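Local coordinates for protein exosome complex component Rrp42 (Pyrococcus abyssi, PDB 2PO1) that probably serves as a non-catalytic subunit of the archaeal exosome ring, pairing with Rrp41 and helping to shape its active site for RNA degradation, at residues M153-I158 with P196-T200. Sequence-based numbering, arbitrary orientation.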
loop_
_atom_site.group_PDB
_atom_site.type_symbol
_atom_site.label_atom_id
_atom_site.label_comp_id
_atom_site.label_asym_id
_atom_site.label_seq_id
_atom_site.Cartn_x
_atom_site.Cartn_y
_atom_site.Cartn_z
ATOM N N MET C 153 16.684 7.379 19.835
ATOM C CA MET C 153 16.193 6.383 20.727
ATOM C C MET C 153 15.975 6.938 22.126
ATOM O O MET C 153 14.892 6.809 22.704
ATOM C CB MET C 153 17.173 5.220 20.750
ATOM C CG MET C 153 16.703 4.166 21.682
ATOM S SD MET C 153 15.531 3.140 20.871
ATOM C CE MET C 153 16.587 2.272 19.686
ATOM N N ASP C 154 16.958 7.622 22.673
ATOM C CA ASP C 154 16.794 8.089 24.046
ATOM C C ASP C 154 15.817 9.225 24.087
ATOM O O ASP C 154 14.998 9.328 24.975
ATOM C CB ASP C 154 18.102 8.548 24.649
ATOM C CG ASP C 154 19.119 7.444 24.750
ATOM O OD1 ASP C 154 18.834 6.372 24.241
ATOM O OD2 ASP C 154 20.223 7.639 25.354
ATOM N N ALA C 155 15.910 10.100 23.115
ATOM C CA ALA C 155 15.011 11.258 23.097
ATOM C C ALA C 155 13.578 10.747 23.011
ATOM O O ALA C 155 12.725 11.255 23.706
ATOM C CB ALA C 155 15.342 12.146 21.928
ATOM N N ILE C 156 13.327 9.709 22.177
ATOM C CA ILE C 156 11.987 9.187 22.013
ATOM C C ILE C 156 11.548 8.458 23.278
ATOM O O ILE C 156 10.426 8.613 23.713
ATOM C CB ILE C 156 11.841 8.230 20.778
ATOM C CG1 ILE C 156 11.992 8.991 19.458
ATOM C CG2 ILE C 156 10.497 7.529 20.866
ATOM C CD1 ILE C 156 12.360 8.124 18.356
ATOM N N GLY C 157 12.427 7.695 23.943
ATOM C CA GLY C 157 11.987 7.010 25.147
ATOM C C GLY C 157 11.718 7.967 26.308
ATOM O O GLY C 157 10.809 7.754 27.111
ATOM N N ILE C 158 12.542 8.992 26.419
ATOM C CA ILE C 158 12.383 10.014 27.477
ATOM C C ILE C 158 11.062 10.693 27.239
ATOM O O ILE C 158 10.209 10.737 28.116
ATOM C CB ILE C 158 13.480 11.029 27.428
ATOM C CG1 ILE C 158 14.760 10.405 27.959
ATOM C CG2 ILE C 158 13.192 12.240 28.310
ATOM C CD1 ILE C 158 15.984 11.193 27.529
ATOM N N PRO C 196 11.136 3.723 32.834
ATOM C CA PRO C 196 12.229 3.249 32.013
ATOM C C PRO C 196 12.739 4.375 31.129
ATOM O O PRO C 196 11.941 5.171 30.605
ATOM C CB PRO C 196 11.563 2.163 31.154
ATOM C CG PRO C 196 10.148 2.590 31.059
ATOM C CD PRO C 196 9.858 3.111 32.417
ATOM N N VAL C 197 14.062 4.443 30.997
ATOM C CA VAL C 197 14.753 5.508 30.284
ATOM C C VAL C 197 15.767 4.780 29.432
ATOM O O VAL C 197 16.539 3.988 29.966
ATOM C CB VAL C 197 15.453 6.465 31.300
ATOM C CG1 VAL C 197 16.428 7.375 30.602
ATOM C CG2 VAL C 197 14.421 7.302 32.026
ATOM N N PRO C 198 15.728 4.970 28.092
ATOM C CA PRO C 198 16.816 4.301 27.365
ATOM C C PRO C 198 18.039 5.158 27.479
ATOM O O PRO C 198 17.948 6.408 27.425
ATOM C CB PRO C 198 16.350 4.265 25.904
ATOM C CG PRO C 198 15.020 4.916 25.863
ATOM C CD PRO C 198 14.831 5.700 27.171
ATOM N N VAL C 199 19.175 4.505 27.693
ATOM C CA VAL C 199 20.406 5.226 27.529
ATOM C C VAL C 199 21.186 4.579 26.407
ATOM O O VAL C 199 21.309 3.376 26.385
ATOM C CB VAL C 199 21.165 5.233 28.851
ATOM C CG1 VAL C 199 22.519 5.780 28.639
ATOM C CG2 VAL C 199 20.350 6.063 29.907
ATOM N N THR C 200 21.719 5.369 25.487
ATOM C CA THR C 200 22.273 4.839 24.256
ATOM C C THR C 200 23.705 5.276 24.091
ATOM O O THR C 200 24.034 6.391 24.377
ATOM C CB THR C 200 21.420 5.289 23.069
ATOM O OG1 THR C 200 20.187 4.564 23.095
ATOM C CG2 THR C 200 22.116 5.039 21.814
HETATM O O HOH W 1 11.164 4.830 27.860
#
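Start with the polar end, where the carboxylate of Asp154 reaches across from the helix to Thr200. Thr200 OG1 donates a short 2.5 Å hydrogen bond to Asp154 OD1, and Thr200 N lies 2.7 Å from Asp154 OD2, a weak bond because the N-H is bent well off line. The cluster extends further: Asp154 OD2 also hydrogen-bonds Tyr36 and Asn151, and Thr200 OG1 is also hydrogen-bonded to Thr225 OG1 on strand 222-228.

The apolar centre is Pro198, whose CA-to-CB bond points toward the helix and whose ring packs against Gly157, with Pro198 CD 3.7 Å from Gly157 CA. A beta carbon on Gly157 would run into Pro198 CG, so the bare backbone lets the ring come this close. On the N-terminal side, Met153 CG sits 4.2 Å from Pro198 CB. This is where the two halves of the RNase PH-type chain meet: helix 152-166 belongs to the first, strand 197-204 to the four-stranded antiparallel sheet of the second. Their local axes run nearly antiparallel, at 170°, and approach to 6.9 Å. Helix 104-118 closes in beside them, touching both Met153 and Pro198 through Ile113.

Farther along the helix, Ile158 CG1 brushes Val197 CG1 at 4.4 Å. Separately, between Gly157 and Pro196, a water bridges the backbones, donating to Gly157 O (3.0 Å from the water O) and Pro196 O (2.9 Å from it).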